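Local coordinates for DUF7790 domain-containing protein (Leptospira interrogans serogroup Icterohaemorrhagiae serovar copenhageni, PDB 6ULO) that is of unknown function but probably has a Rossmann-like fold and is predicted to be a membrane protein, at residues D115-W120 against K155-N160; L18-I23 against E188-P193; V134-S137 against V141-K144; S72-T77 against I220-N225. One frame throughout, in Å; residues are numbered along the deposited sequence.

Contact 1: D115-W120 against K155-N160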
# COMPACT_ATOMS: atom_id res chain seq x y z
N ASP A 115 -20.27 3.91 7.32
CA ASP A 115 -20.89 2.86 6.52
C ASP A 115 -19.84 1.84 6.08
O ASP A 115 -20.10 0.63 6.06
CB ASP A 115 -21.58 3.45 5.27
CG ASP A 115 -22.63 4.47 5.61
OD1 ASP A 115 -23.41 4.20 6.53
OD2 ASP A 115 -22.67 5.54 4.97
N PHE A 116 -18.65 2.31 5.72
CA PHE A 116 -17.58 1.40 5.34
C PHE A 116 -17.16 0.52 6.50
O PHE A 116 -17.01 -0.70 6.35
CB PHE A 116 -16.41 2.24 4.84
CG PHE A 116 -15.16 1.44 4.58
CD1 PHE A 116 -15.02 0.65 3.43
CD2 PHE A 116 -14.10 1.48 5.49
CE1 PHE A 116 -13.85 -0.07 3.21
CE2 PHE A 116 -12.94 0.75 5.28
CZ PHE A 116 -12.83 -0.03 4.14
N ILE A 117 -16.90 1.14 7.66
CA ILE A 117 -16.54 0.37 8.84
C ILE A 117 -17.63 -0.63 9.16
O ILE A 117 -17.34 -1.78 9.50
CB ILE A 117 -16.23 1.31 10.03
CG1 ILE A 117 -15.06 2.23 9.67
CG2 ILE A 117 -15.97 0.50 11.32
CD1 ILE A 117 -13.71 1.51 9.45
N ARG A 118 -18.89 -0.23 9.01
CA ARG A 118 -20.00 -1.12 9.33
C ARG A 118 -20.04 -2.35 8.42
O ARG A 118 -20.27 -3.46 8.90
CB ARG A 118 -21.30 -0.33 9.25
CG ARG A 118 -22.50 -1.09 9.77
CD ARG A 118 -23.75 -0.22 9.71
NE ARG A 118 -23.83 0.51 8.46
CZ ARG A 118 -24.33 0.01 7.33
NH1 ARG A 118 -24.77 -1.24 7.30
NH2 ARG A 118 -24.38 0.76 6.24
N LEU A 119 -19.83 -2.17 7.11
CA LEU A 119 -19.87 -3.33 6.20
C LEU A 119 -18.80 -4.35 6.55
O LEU A 119 -19.04 -5.55 6.47
CB LEU A 119 -19.71 -2.93 4.73
CG LEU A 119 -20.92 -2.24 4.11
CD1 LEU A 119 -20.57 -1.94 2.66
CD2 LEU A 119 -22.23 -3.09 4.20
N TRP A 120 -17.60 -3.89 6.93
CA TRP A 120 -16.57 -4.84 7.36
C TRP A 120 -16.84 -5.39 8.75
O TRP A 120 -16.26 -6.43 9.11
CB TRP A 120 -15.19 -4.19 7.33
CG TRP A 120 -14.42 -4.38 6.04
CD1 TRP A 120 -13.91 -3.42 5.20
CD2 TRP A 120 -14.03 -5.64 5.47
NE1 TRP A 120 -13.23 -4.01 4.15
CE2 TRP A 120 -13.30 -5.37 4.29
CE3 TRP A 120 -14.22 -6.97 5.85
CZ2 TRP A 120 -12.76 -6.38 3.49
CZ3 TRP A 120 -13.69 -7.98 5.05
CH2 TRP A 120 -12.97 -7.67 3.89
N LYS A 155 -10.63 -5.92 14.11
CA LYS A 155 -9.71 -5.57 15.19
C LYS A 155 -8.83 -4.40 14.77
O LYS A 155 -8.60 -3.48 15.56
CB LYS A 155 -8.90 -6.81 15.57
CG LYS A 155 -7.80 -6.60 16.56
CD LYS A 155 -7.19 -7.94 16.91
CE LYS A 155 -6.03 -7.82 17.86
NZ LYS A 155 -5.36 -9.14 18.11
N ARG A 156 -8.33 -4.43 13.53
CA ARG A 156 -7.48 -3.36 13.06
C ARG A 156 -8.24 -2.04 12.93
O ARG A 156 -7.69 -0.98 13.24
CB ARG A 156 -6.85 -3.79 11.74
CG ARG A 156 -6.02 -2.71 11.09
CD ARG A 156 -4.74 -2.47 11.86
NE ARG A 156 -3.90 -1.50 11.17
CZ ARG A 156 -2.76 -1.01 11.65
NH1 ARG A 156 -2.30 -1.39 12.86
NH2 ARG A 156 -2.11 -0.09 10.94
N HIS A 157 -9.51 -2.07 12.50
CA HIS A 157 -10.29 -0.84 12.47
C HIS A 157 -10.41 -0.23 13.87
O HIS A 157 -10.30 0.98 14.03
CB HIS A 157 -11.68 -1.11 11.89
CG HIS A 157 -11.67 -1.28 10.40
ND1 HIS A 157 -12.72 -1.86 9.70
CD2 HIS A 157 -10.74 -0.95 9.48
CE1 HIS A 157 -12.41 -1.87 8.41
NE2 HIS A 157 -11.22 -1.32 8.25
N LYS A 158 -10.66 -1.06 14.89
CA LYS A 158 -10.81 -0.53 16.24
C LYS A 158 -9.50 0.04 16.76
O LYS A 158 -9.49 1.07 17.44
CB LYS A 158 -11.35 -1.61 17.17
CG LYS A 158 -12.71 -2.10 16.72
CD LYS A 158 -13.18 -3.33 17.47
CE LYS A 158 -14.43 -3.92 16.81
NZ LYS A 158 -15.54 -2.93 16.77
N THR A 159 -8.38 -0.62 16.43
CA THR A 159 -7.06 -0.09 16.77
C THR A 159 -6.80 1.22 16.06
O THR A 159 -6.27 2.16 16.67
CB THR A 159 -6.01 -1.14 16.41
OG1 THR A 159 -6.16 -2.22 17.33
CG2 THR A 159 -4.61 -0.56 16.49
N ASN A 160 -7.13 1.31 14.75
CA ASN A 160 -6.89 2.55 14.03
C ASN A 160 -7.65 3.71 14.64
O ASN A 160 -7.15 4.84 14.67
CB ASN A 160 -7.24 2.41 12.54
CG ASN A 160 -6.20 1.64 11.77
OD1 ASN A 160 -5.11 1.38 12.26
ND2 ASN A 160 -6.55 1.23 10.58
O HOH W 1 -15.05 -2.91 10.57
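His157 reaches from helix 139-166 into a groove made by Phe116, Ile117 and Trp120 of helix 113-120. The two helix segments run roughly antiparallel, at 147°, with their axes 10.9 Å apart. His157 CG lies anti to the carbonyl carbon (chi1 -76°), and this sends the ring toward the other helix. From CB outward, the side chain first meets the methyl of Ile117, with His157 CB 4.1 Å from Ile117 CD1. The same methyl then sits over the middle of one imidazole face, 3.6 Å from its centroid, in a CH-pi contact. Next comes ND1, which joins a water in the ring plane at 2.7 Å. That water donates a hydrogen bond to Ile117 O, so it ties the ring to the facing backbone. CE1 follows, 3.8 Å from Trp120 CB at the imidazole edge. At the tip, His157 NE2 lies 4.0 Å from Phe116 CE2. Its polar partner is the carboxylate of Glu73, outside these helices. Both imidazole nitrogens are engaged, and this should fix the rotation of the ring. Thr103 takes the indole NH of Trp120. The Phe116 and Trp120 rings meet the imidazole obliquely, and the three form an aromatic cluster in a buried helix-helix interface.

Contact 2: L18-I23 against E188-P193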
# COMPACT_ATOMS: atom_id res chain seq x y z
N LEU A 18 -13.10 11.88 -21.09
CA LEU A 18 -12.66 10.76 -21.91
C LEU A 18 -11.22 10.37 -21.58
O LEU A 18 -10.90 9.17 -21.48
CB LEU A 18 -12.80 11.14 -23.39
CG LEU A 18 -12.35 10.10 -24.41
CD1 LEU A 18 -13.22 8.88 -24.26
CD2 LEU A 18 -12.51 10.69 -25.79
N ASN A 19 -10.34 11.36 -21.41
CA ASN A 19 -8.95 11.06 -21.08
C ASN A 19 -8.82 10.27 -19.78
O ASN A 19 -8.05 9.30 -19.70
CB ASN A 19 -8.11 12.34 -20.99
CG ASN A 19 -6.66 12.03 -20.70
OD1 ASN A 19 -6.01 11.31 -21.46
ND2 ASN A 19 -6.14 12.57 -19.62
N GLU A 20 -9.57 10.64 -18.74
CA GLU A 20 -9.45 9.88 -17.51
C GLU A 20 -9.97 8.46 -17.67
O GLU A 20 -9.37 7.52 -17.14
CB GLU A 20 -10.11 10.62 -16.34
CG GLU A 20 -9.27 11.81 -15.92
CD GLU A 20 -9.49 12.21 -14.49
OE1 GLU A 20 -10.07 11.41 -13.73
OE2 GLU A 20 -9.08 13.32 -14.13
N GLY A 21 -11.05 8.27 -18.44
CA GLY A 21 -11.52 6.92 -18.70
C GLY A 21 -10.51 6.10 -19.47
O GLY A 21 -10.31 4.91 -19.19
N ASP A 22 -9.82 6.72 -20.44
CA ASP A 22 -8.79 6.01 -21.19
C ASP A 22 -7.60 5.65 -20.30
O ASP A 22 -7.04 4.55 -20.41
CB ASP A 22 -8.34 6.87 -22.37
CG ASP A 22 -9.39 6.99 -23.48
OD1 ASP A 22 -10.35 6.20 -23.50
OD2 ASP A 22 -9.22 7.90 -24.31
N ILE A 23 -7.21 6.56 -19.39
CA ILE A 23 -6.12 6.25 -18.47
C ILE A 23 -6.51 5.08 -17.58
O ILE A 23 -5.72 4.15 -17.39
CB ILE A 23 -5.76 7.49 -17.63
CG1 ILE A 23 -5.08 8.57 -18.47
CG2 ILE A 23 -4.85 7.12 -16.46
CD1 ILE A 23 -5.07 9.91 -17.77
N GLU A 188 -14.15 5.97 -9.20
CA GLU A 188 -13.58 6.26 -10.50
C GLU A 188 -12.76 5.13 -11.07
O GLU A 188 -12.24 5.27 -12.18
CB GLU A 188 -12.75 7.56 -10.40
CG GLU A 188 -13.67 8.75 -10.19
CD GLU A 188 -12.97 10.07 -9.92
OE1 GLU A 188 -11.77 10.09 -9.59
OE2 GLU A 188 -13.67 11.10 -9.99
N GLY A 189 -12.63 4.00 -10.37
CA GLY A 189 -11.84 2.91 -10.88
C GLY A 189 -10.35 3.12 -10.73
O GLY A 189 -9.55 2.43 -11.38
N LYS A 190 -9.94 4.04 -9.87
CA LYS A 190 -8.56 4.44 -9.73
C LYS A 190 -7.83 3.72 -8.62
O LYS A 190 -6.66 4.05 -8.38
CB LYS A 190 -8.47 5.95 -9.53
CG LYS A 190 -8.99 6.77 -10.71
CD LYS A 190 -8.97 8.24 -10.40
CE LYS A 190 -9.30 9.07 -11.61
NZ LYS A 190 -9.50 10.49 -11.20
N ILE A 191 -8.46 2.75 -7.98
CA ILE A 191 -7.79 1.88 -7.01
C ILE A 191 -7.81 0.50 -7.63
O ILE A 191 -8.90 -0.05 -7.88
CB ILE A 191 -8.48 1.86 -5.63
CG1 ILE A 191 -8.76 3.28 -5.14
CG2 ILE A 191 -7.59 1.08 -4.66
CD1 ILE A 191 -9.43 3.34 -3.76
N LEU A 192 -6.63 -0.04 -7.92
CA LEU A 192 -6.49 -1.20 -8.79
C LEU A 192 -5.72 -2.28 -8.07
O LEU A 192 -4.48 -2.22 -7.97
CB LEU A 192 -5.79 -0.84 -10.10
CG LEU A 192 -6.51 0.26 -10.89
CD1 LEU A 192 -5.72 1.55 -10.79
CD2 LEU A 192 -6.67 -0.12 -12.34
N PRO A 193 -6.40 -3.32 -7.59
CA PRO A 193 -5.69 -4.46 -7.01
C PRO A 193 -5.16 -5.35 -8.11
O PRO A 193 -5.91 -5.77 -8.99
CB PRO A 193 -6.77 -5.20 -6.21
CG PRO A 193 -8.03 -4.45 -6.39
CD PRO A 193 -7.87 -3.48 -7.51
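Glu20 and Lys190 meet through a salt bridge. Lys190 NZ donates to Glu20 OE1 at 2.8 Å. It approaches from the syn side of the carboxylate, 33° out of its plane. Lys190 CE follows close behind, 3.3 Å from the same Glu20 OE1. Both chains are extended beyond CG, so each spans the gap with its full length. Lys190 NZ has a second acid in its own segment, Glu188 OE1, also at 2.8 Å. This one is reached from above the carboxylate plane, 51° out of it. The ammonium therefore sits between two carboxylates and probably screens them from each other, since Glu20 OE1 and Glu188 OE1 are 4.7 Å apart. Away from this pair the two segments do not touch, and only 74 Å² is buried in all. Leu18, Asn19 and Asp22 of the helix are exposed to solvent. Glu20 has two deposited conformers, so the bridge described here may be only part-time. Gly189 closes helix 176-187 in a Schellman motif, just before the chain enters edge strand 191-195. Helix 18-28 lies beside that strand: Val24 touches Lys190, Leu27 and Lys28 touch Leu192, and Ile23 packs on Phe86 of the adjoining strand 86-91.

Contact 3: V134-S137 against V141-K144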
# COMPACT_ATOMS: atom_id res chain seq x y z
N VAL A 134 -24.39 -10.18 -5.02
CA VAL A 134 -24.92 -9.60 -6.25
C VAL A 134 -23.84 -9.00 -7.15
O VAL A 134 -24.15 -8.60 -8.28
CB VAL A 134 -26.02 -8.55 -6.00
CG1 VAL A 134 -27.20 -9.18 -5.29
CG2 VAL A 134 -25.50 -7.33 -5.27
N SER A 135 -22.58 -8.92 -6.68
CA SER A 135 -21.53 -8.16 -7.36
C SER A 135 -20.57 -9.00 -8.19
O SER A 135 -19.74 -8.42 -8.89
CB SER A 135 -20.75 -7.32 -6.34
OG SER A 135 -21.63 -6.39 -5.71
N PHE A 136 -20.69 -10.32 -8.15
CA PHE A 136 -19.76 -11.22 -8.84
C PHE A 136 -20.54 -12.39 -9.41
O PHE A 136 -21.57 -12.77 -8.87
CB PHE A 136 -18.71 -11.79 -7.86
CG PHE A 136 -17.89 -10.74 -7.17
CD1 PHE A 136 -16.74 -10.24 -7.75
CD2 PHE A 136 -18.26 -10.27 -5.92
CE1 PHE A 136 -15.98 -9.27 -7.12
CE2 PHE A 136 -17.52 -9.30 -5.28
CZ PHE A 136 -16.38 -8.82 -5.88
N SER A 137 -19.99 -13.00 -10.46
CA SER A 137 -20.53 -14.29 -10.90
C SER A 137 -20.05 -15.43 -10.02
O SER A 137 -20.70 -16.47 -9.96
CB SER A 137 -20.15 -14.59 -12.36
OG SER A 137 -20.89 -13.76 -13.23
N VAL A 141 -16.04 -16.97 -3.81
CA VAL A 141 -14.61 -16.69 -3.67
C VAL A 141 -14.43 -15.55 -2.69
O VAL A 141 -13.57 -15.59 -1.79
CB VAL A 141 -14.01 -16.35 -5.05
CG1 VAL A 141 -12.61 -15.80 -4.93
CG2 VAL A 141 -14.01 -17.60 -5.96
N TYR A 142 -15.25 -14.50 -2.85
CA TYR A 142 -15.13 -13.29 -2.05
C TYR A 142 -15.81 -13.42 -0.71
O TYR A 142 -15.33 -12.85 0.27
CB TYR A 142 -15.65 -12.09 -2.87
CG TYR A 142 -14.87 -11.98 -4.16
CD1 TYR A 142 -13.68 -11.27 -4.24
CD2 TYR A 142 -15.31 -12.68 -5.32
CE1 TYR A 142 -12.94 -11.25 -5.43
CE2 TYR A 142 -14.59 -12.67 -6.47
CZ TYR A 142 -13.43 -11.94 -6.54
OH TYR A 142 -12.75 -11.97 -7.74
N LYS A 143 -16.91 -14.19 -0.61
CA LYS A 143 -17.53 -14.41 0.69
C LYS A 143 -16.59 -15.16 1.61
O LYS A 143 -16.51 -14.86 2.81
CB LYS A 143 -18.86 -15.16 0.55
CG LYS A 143 -19.92 -14.37 -0.16
CD LYS A 143 -21.21 -15.20 -0.30
CE LYS A 143 -22.40 -14.49 0.22
NZ LYS A 143 -23.64 -15.30 0.06
N LYS A 144 -15.86 -16.14 1.08
CA LYS A 144 -14.88 -16.86 1.88
C LYS A 144 -13.80 -15.91 2.38
O LYS A 144 -13.42 -15.94 3.55
CB LYS A 144 -14.25 -17.98 1.06
CG LYS A 144 -15.14 -19.19 0.79
CD LYS A 144 -14.34 -20.22 -0.02
CE LYS A 144 -15.14 -21.44 -0.32
NZ LYS A 144 -15.75 -21.93 0.93
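Phe136 and Tyr142 lay their rings face to face. The centroids are 3.9 Å apart and the planes differ by 10°. The rings are slightly displaced, so that Phe136 CE1 lies over the centre of the tyrosine and Tyr142 CD2 over the centre of the phenylalanine. The closest atoms are Phe136 CD1 and Tyr142 CE2, at 3.5 Å. The side chains cross at about a right angle, although the rings are nearly parallel. Both residues use the same first torsion, with CG beside the backbone N and anti to the carbonyl carbon (chi1 -59° in Phe136). Each ring then stands nearly perpendicular to the bond plane behind it, with chi2 of -88° in Tyr142. The stack spans the short turn between helix 125-135 and helix 139-166. Phe136 has already left helical geometry and its backbone is extended, while Tyr142 belongs to the first turns of the next helix. The other face of the tyrosine is touched near its rim by Val141 CG1, from the residue just before it. His98 meets the tyrosine ring edge-to-face. Helix 94-109 adds Leu105 against Phe136 and Ile102 against Tyr142. Lys143 turns back to helix 125-135, where its NZ is hydrogen-bonded to the side chain of Gln133.

Contact 4: S72-T77 against I220-N225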
# COMPACT_ATOMS: atom_id res chain seq x y z
N SER A 72 -2.51 -3.85 2.32
CA SER A 72 -3.95 -3.66 2.35
C SER A 72 -4.37 -2.23 2.66
O SER A 72 -3.90 -1.29 2.02
CB SER A 72 -4.52 -4.70 3.32
OG SER A 72 -4.10 -5.98 2.89
N GLU A 73 -5.24 -2.04 3.67
CA GLU A 73 -5.84 -0.73 3.90
C GLU A 73 -4.86 0.36 4.29
O GLU A 73 -5.16 1.55 4.09
CB GLU A 73 -6.96 -0.79 4.97
CG GLU A 73 -8.22 -1.47 4.45
CD GLU A 73 -9.11 -1.77 5.62
OE1 GLU A 73 -8.91 -2.85 6.25
OE2 GLU A 73 -9.97 -0.94 5.95
N GLN A 74 -3.69 -0.00 4.84
CA GLN A 74 -2.73 1.04 5.20
C GLN A 74 -2.30 1.85 3.98
O GLN A 74 -1.91 3.01 4.11
CB GLN A 74 -1.53 0.46 5.95
CG GLN A 74 -0.54 -0.32 5.09
CD GLN A 74 -0.84 -1.78 4.98
OE1 GLN A 74 -1.98 -2.19 4.79
NE2 GLN A 74 0.20 -2.61 5.04
N ASN A 75 -2.37 1.25 2.78
CA ASN A 75 -2.06 1.98 1.56
C ASN A 75 -3.05 3.10 1.30
O ASN A 75 -2.67 4.13 0.74
CB ASN A 75 -2.07 1.01 0.39
CG ASN A 75 -0.91 0.03 0.49
OD1 ASN A 75 0.25 0.41 0.30
ND2 ASN A 75 -1.21 -1.23 0.78
N LEU A 76 -4.32 2.87 1.64
CA LEU A 76 -5.32 3.91 1.45
C LEU A 76 -5.07 5.06 2.43
O LEU A 76 -5.24 6.23 2.08
CB LEU A 76 -6.72 3.32 1.60
CG LEU A 76 -6.96 2.11 0.68
CD1 LEU A 76 -8.37 1.60 0.87
CD2 LEU A 76 -6.74 2.41 -0.79
N THR A 77 -4.64 4.74 3.66
CA THR A 77 -4.25 5.80 4.58
C THR A 77 -3.15 6.67 3.98
O THR A 77 -3.27 7.91 3.97
CB THR A 77 -3.80 5.18 5.90
OG1 THR A 77 -4.93 4.54 6.47
CG2 THR A 77 -3.25 6.23 6.87
N ILE A 220 4.80 7.46 -4.68
CA ILE A 220 5.13 6.67 -3.49
C ILE A 220 5.13 5.21 -3.88
O ILE A 220 4.20 4.75 -4.56
CB ILE A 220 4.09 6.88 -2.37
CG1 ILE A 220 4.11 8.31 -1.83
CG2 ILE A 220 4.36 5.86 -1.21
CD1 ILE A 220 3.04 8.60 -0.81
N ILE A 221 6.14 4.47 -3.44
CA ILE A 221 6.08 3.01 -3.44
C ILE A 221 6.25 2.52 -2.01
O ILE A 221 7.21 2.89 -1.32
CB ILE A 221 7.05 2.37 -4.46
CG1 ILE A 221 6.78 0.87 -4.54
CG2 ILE A 221 8.52 2.69 -4.16
CD1 ILE A 221 7.36 0.23 -5.78
N TYR A 222 5.28 1.72 -1.54
CA TYR A 222 5.27 1.22 -0.17
C TYR A 222 5.57 -0.27 -0.16
O TYR A 222 4.89 -1.06 -0.83
CB TYR A 222 3.89 1.50 0.46
CG TYR A 222 3.63 0.75 1.77
CD1 TYR A 222 4.12 1.22 3.00
CD2 TYR A 222 2.89 -0.42 1.77
CE1 TYR A 222 3.84 0.52 4.18
CE2 TYR A 222 2.60 -1.10 2.96
CZ TYR A 222 3.09 -0.62 4.16
OH TYR A 222 2.82 -1.32 5.30
N PHE A 223 6.60 -0.66 0.59
CA PHE A 223 7.04 -2.04 0.70
C PHE A 223 6.69 -2.70 2.02
O PHE A 223 7.05 -3.85 2.21
CB PHE A 223 8.56 -2.14 0.53
CG PHE A 223 9.05 -1.71 -0.83
CD1 PHE A 223 8.51 -2.23 -2.01
CD2 PHE A 223 10.08 -0.76 -0.94
CE1 PHE A 223 9.01 -1.84 -3.26
CE2 PHE A 223 10.58 -0.38 -2.19
CZ PHE A 223 10.04 -0.92 -3.33
N SER A 224 6.10 -1.98 2.98
CA SER A 224 5.99 -2.51 4.34
C SER A 224 7.38 -2.97 4.77
O SER A 224 8.35 -2.29 4.43
CB SER A 224 4.89 -3.58 4.40
OG SER A 224 4.72 -4.05 5.74
N ASN A 225 7.49 -4.11 5.44
CA ASN A 225 8.81 -4.67 5.75
C ASN A 225 9.14 -5.83 4.83
O ASN A 225 9.96 -6.69 5.19
CB ASN A 225 8.94 -5.07 7.23
CG ASN A 225 8.14 -6.30 7.58
OD1 ASN A 225 6.99 -6.46 7.10
ND2 ASN A 225 8.69 -7.17 8.44
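Gln74 and Asn75 face Tyr222 near the C-terminal side of two neighbouring strands of a sheet whose 3-2-1-4-5 order of parallel strands is consistent with a Rossmann-like fold. Strand 66-69 leads through a loop into helix 74-82, and strand 218-222 carries the tyrosine. In Rossmann folds the loop after the first strand often faces a nucleotide; nothing here establishes such a role.

One direct hydrogen bond crosses the contact. Gln74 NE2 donates to Tyr222 OH at 2.9 Å, nearly straight at 170°, with the hydroxyl in the amide plane. The other end of that amide is held too: Gln74 OE1 accepts from Ser72 N at 3.0 Å. Gln74 CG lies between the backbone N and the carbonyl carbon (chi1 73°), and a bend at chi2 folds the amide back over the loop. Tyr222 OH has a further partner in Glu50.

A second set of bonds fixes Asn75. Its ND2 donates to Ser72 O at 3.0 Å, and its backbone N reaches the same oxygen from the same face. Val70 O also takes ND2, while OD1 is bonded to Tyr67.

The remaining contacts are close approaches without a hydrogen bond. Asn75 OD1 comes within 3.1 Å of Tyr222 CD2, with amide and ring planes 81° apart. Nearby, Ser224 N sits 3.4 Å above the plane of the Tyr222 ring, over its centre.

Contacts 4 and 2 both reach the same mixed sheet. They sit about 20 Å apart between centres, at strands 218-222 and 191-195. Their segments alternate along the chain, and they touch where Ile191 packs on Leu76. Contacts 1 and 3 lie in the helical part that lies between strands 86-91 and 191-195 in the chain. They share helix 139-166 and are about 20 Å apart between centres, with contact 3 nested inside the loop closed by contact 1. Contact 1 is joined to contact 4 by a probable hydrogen bond from His157 NE2 to Glu73 OE2. The helical part is thus tied to the loop after strand 66-69, the first strand in chain order.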